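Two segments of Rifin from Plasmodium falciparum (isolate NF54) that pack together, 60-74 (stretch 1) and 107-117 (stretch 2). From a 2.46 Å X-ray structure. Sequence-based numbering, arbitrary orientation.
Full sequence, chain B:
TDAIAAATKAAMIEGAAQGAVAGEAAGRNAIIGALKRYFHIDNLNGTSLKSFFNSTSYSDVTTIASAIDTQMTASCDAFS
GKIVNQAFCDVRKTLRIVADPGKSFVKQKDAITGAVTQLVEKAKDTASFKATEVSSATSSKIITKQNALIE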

# COMPACT_ATOMS: atom_id res chain seq x y z
N ASP B 60 5.22 -18.11 10.87
CA ASP B 60 4.48 -18.39 9.63
C ASP B 60 4.63 -17.20 8.68
O ASP B 60 3.73 -16.38 8.50
CB ASP B 60 3.02 -18.66 9.96
CG ASP B 60 2.21 -19.10 8.74
OD1 ASP B 60 2.78 -19.18 7.62
OD2 ASP B 60 1.00 -19.32 8.91
N VAL B 61 5.77 -17.16 7.99
CA VAL B 61 6.09 -16.00 7.17
C VAL B 61 4.99 -15.72 6.15
O VAL B 61 4.63 -14.56 5.90
CB VAL B 61 7.44 -16.22 6.48
CG1 VAL B 61 7.57 -15.24 5.32
CG2 VAL B 61 8.60 -16.11 7.48
N THR B 62 4.42 -16.77 5.56
CA THR B 62 3.45 -16.57 4.49
C THR B 62 2.18 -15.91 4.99
O THR B 62 1.65 -14.98 4.36
CB THR B 62 3.12 -17.90 3.82
OG1 THR B 62 4.30 -18.41 3.19
CG2 THR B 62 2.02 -17.74 2.77
N THR B 63 1.66 -16.37 6.12
CA THR B 63 0.40 -15.83 6.60
C THR B 63 0.55 -14.38 7.03
O THR B 63 -0.27 -13.52 6.68
CB THR B 63 -0.11 -16.68 7.76
OG1 THR B 63 -0.32 -18.02 7.29
CG2 THR B 63 -1.41 -16.12 8.37
N ILE B 64 1.62 -14.08 7.76
CA ILE B 64 1.82 -12.72 8.21
C ILE B 64 2.07 -11.79 7.03
O ILE B 64 1.53 -10.68 6.99
CB ILE B 64 2.96 -12.67 9.23
CG1 ILE B 64 3.37 -11.23 9.48
CG2 ILE B 64 4.14 -13.40 8.71
CD1 ILE B 64 4.51 -11.14 10.40
N ALA B 65 2.89 -12.22 6.07
CA ALA B 65 3.17 -11.36 4.93
C ALA B 65 1.90 -11.09 4.13
O ALA B 65 1.66 -9.96 3.70
CB ALA B 65 4.25 -12.00 4.06
N SER B 66 1.05 -12.10 3.98
CA SER B 66 -0.18 -11.86 3.24
C SER B 66 -1.10 -10.91 4.00
O SER B 66 -1.72 -10.03 3.40
CB SER B 66 -0.87 -13.20 2.93
OG SER B 66 -2.27 -13.08 2.71
N ALA B 67 -1.17 -11.04 5.32
CA ALA B 67 -2.02 -10.13 6.10
C ALA B 67 -1.48 -8.70 6.08
O ALA B 67 -2.26 -7.74 6.00
CB ALA B 67 -2.13 -10.63 7.55
N ILE B 68 -0.16 -8.54 6.14
CA ILE B 68 0.42 -7.21 6.10
C ILE B 68 0.21 -6.59 4.72
O ILE B 68 -0.13 -5.41 4.62
CB ILE B 68 1.91 -7.27 6.50
CG1 ILE B 68 2.06 -7.56 8.01
CG2 ILE B 68 2.62 -5.97 6.11
CD1 ILE B 68 3.49 -7.76 8.49
N ASP B 69 0.35 -7.39 3.66
CA ASP B 69 0.10 -6.92 2.30
C ASP B 69 -1.33 -6.45 2.15
O ASP B 69 -1.59 -5.37 1.64
CB ASP B 69 0.39 -8.03 1.28
CG ASP B 69 -0.05 -7.67 -0.14
OD1 ASP B 69 -1.24 -7.82 -0.48
OD2 ASP B 69 0.79 -7.27 -0.98
N THR B 70 -2.27 -7.24 2.61
CA THR B 70 -3.67 -6.88 2.47
C THR B 70 -3.96 -5.59 3.23
O THR B 70 -4.61 -4.67 2.70
CB THR B 70 -4.53 -8.05 3.00
OG1 THR B 70 -4.19 -9.24 2.28
CG2 THR B 70 -6.00 -7.78 2.75
N GLN B 71 -3.40 -5.44 4.42
CA GLN B 71 -3.60 -4.22 5.23
C GLN B 71 -2.95 -3.01 4.56
O GLN B 71 -3.57 -1.96 4.54
CB GLN B 71 -3.09 -4.45 6.65
CG GLN B 71 -3.40 -3.34 7.63
CD GLN B 71 -3.34 -3.86 9.04
OE1 GLN B 71 -4.01 -4.82 9.40
NE2 GLN B 71 -2.51 -3.23 9.86
N MET B 72 -1.73 -3.17 4.04
CA MET B 72 -1.05 -2.06 3.37
C MET B 72 -1.82 -1.60 2.15
O MET B 72 -1.93 -0.40 1.89
CB MET B 72 0.38 -2.47 2.98
CG MET B 72 1.21 -1.36 2.34
SD MET B 72 2.97 -1.80 2.17
CE MET B 72 3.40 -1.66 3.92
N THR B 73 -2.35 -2.54 1.36
CA THR B 73 -3.16 -2.11 0.23
C THR B 73 -4.41 -1.38 0.71
O THR B 73 -4.82 -0.37 0.11
CB THR B 73 -3.52 -3.30 -0.67
OG1 THR B 73 -2.30 -3.86 -1.19
CG2 THR B 73 -4.39 -2.85 -1.86
N ALA B 74 -4.98 -1.82 1.84
CA ALA B 74 -6.23 -1.21 2.29
C ALA B 74 -6.07 0.13 3.01
O ALA B 74 -7.00 0.95 2.99
CB ALA B 74 -6.98 -2.18 3.21
N LYS B 107 6.79 -5.84 -6.86
CA LYS B 107 5.54 -6.22 -6.22
C LYS B 107 5.64 -6.12 -4.71
O LYS B 107 6.62 -6.57 -4.11
CB LYS B 107 5.13 -7.63 -6.62
CG LYS B 107 4.67 -7.72 -8.04
CD LYS B 107 4.98 -9.07 -8.66
CE LYS B 107 4.67 -9.04 -10.14
NZ LYS B 107 3.24 -9.38 -10.33
N GLN B 108 4.61 -5.53 -4.13
CA GLN B 108 4.55 -5.23 -2.70
C GLN B 108 4.57 -6.49 -1.86
O GLN B 108 5.33 -6.59 -0.90
CB GLN B 108 3.27 -4.41 -2.44
CG GLN B 108 2.89 -4.15 -1.00
CD GLN B 108 1.65 -3.27 -0.87
OE1 GLN B 108 1.71 -2.05 -0.96
NE2 GLN B 108 0.49 -3.91 -0.76
N LYS B 109 3.79 -7.49 -2.25
CA LYS B 109 3.71 -8.75 -1.50
C LYS B 109 5.08 -9.40 -1.38
O LYS B 109 5.46 -9.88 -0.33
CB LYS B 109 2.73 -9.70 -2.19
CG LYS B 109 2.05 -10.76 -1.33
CD LYS B 109 0.88 -11.37 -2.10
CE LYS B 109 0.06 -12.35 -1.28
NZ LYS B 109 -1.03 -12.95 -2.10
N ASP B 110 5.85 -9.41 -2.46
CA ASP B 110 7.18 -10.01 -2.47
C ASP B 110 8.15 -9.26 -1.57
O ASP B 110 8.89 -9.87 -0.80
CB ASP B 110 7.67 -10.10 -3.93
CG ASP B 110 6.73 -10.96 -4.78
OD1 ASP B 110 6.02 -11.82 -4.19
OD2 ASP B 110 6.59 -10.74 -6.00
N ALA B 111 8.16 -7.93 -1.63
CA ALA B 111 9.05 -7.16 -0.76
C ALA B 111 8.67 -7.36 0.71
O ALA B 111 9.53 -7.51 1.57
CB ALA B 111 9.01 -5.68 -1.17
N ILE B 112 7.38 -7.42 1.00
CA ILE B 112 6.94 -7.64 2.36
C ILE B 112 7.40 -9.02 2.82
O ILE B 112 7.83 -9.18 3.95
CB ILE B 112 5.42 -7.49 2.46
CG1 ILE B 112 5.04 -6.06 2.13
CG2 ILE B 112 4.92 -7.90 3.88
CD1 ILE B 112 3.57 -5.87 1.91
N THR B 113 7.30 -10.02 1.94
CA THR B 113 7.72 -11.38 2.26
C THR B 113 9.19 -11.41 2.60
O THR B 113 9.59 -11.96 3.63
CB THR B 113 7.40 -12.30 1.06
OG1 THR B 113 5.97 -12.36 0.87
CG2 THR B 113 7.96 -13.71 1.24
N GLY B 114 10.02 -10.75 1.80
CA GLY B 114 11.44 -10.71 2.14
C GLY B 114 11.69 -10.02 3.46
O GLY B 114 12.51 -10.48 4.27
N ALA B 115 10.96 -8.94 3.73
CA ALA B 115 11.15 -8.22 4.98
C ALA B 115 10.77 -9.10 6.17
O ALA B 115 11.53 -9.25 7.13
CB ALA B 115 10.34 -6.93 4.98
N VAL B 116 9.61 -9.75 6.09
CA VAL B 116 9.14 -10.59 7.17
C VAL B 116 10.10 -11.75 7.38
O VAL B 116 10.35 -12.16 8.52
CB VAL B 116 7.73 -11.09 6.84
CG1 VAL B 116 7.36 -12.26 7.72
CG2 VAL B 116 6.74 -9.97 7.00
N THR B 117 10.70 -12.23 6.30
CA THR B 117 11.68 -13.30 6.43
C THR B 117 12.84 -12.83 7.29
O THR B 117 13.22 -13.50 8.27
CB THR B 117 12.18 -13.74 5.05
OG1 THR B 117 11.10 -14.34 4.31
CG2 THR B 117 13.33 -14.72 5.20

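Two knobs organise the apolar centre. Ile-112 sits in a hole formed by Ala-65, Ile-68, Asp-69 and Met-72, and one turn later Val-116 fills the next, among Val-61, Ile-64, Ala-65 and Ile-68. The contacts are close: Ile-112 CG2 lies 3.7 Å from Ile-68 CG2, Ile-112 CD1 lies 4.1 Å from Met-72 SD, and Val-116 CG1 lies 3.6 Å from Ile-64 CG2. Ala-65 belongs to both holes, and its small side chain suits the place where the backbones run nearest, with its CA 5.3 Å from the CA of Thr-113.

The helices, 61-74 and 108-117, run roughly antiparallel at 133°, their axes approaching to 8.9 Å. Nearest-CA partners therefore meet in reverse order, every fourth residue of the first helix matched by steps of three and then four in the second: Val-61 with Val-116, Ala-65 with Thr-113, Asp-69 with Lys-109.

Thr-113 lies against Ala-65, OG1 to CB at 3.6 Å, while that OG1 donates to Lys-109 O at 2.8 Å; the proton is thus satisfied within its own helix. Thr-117 does the same, giving its OG1 proton to Thr-113 O while Val-61 CG1 rests 3.8 Å from that OG1.

At the other end, Gln-108 supplies the polar bonds. Its NE2 donates to Thr-73 OG1 at 2.8 Å and, weakly, to Asp-69 OD2 at 3.4 Å, while its OE1, 3.4 Å from Met-72 SD, is hydrogen-bonded elsewhere in the structure.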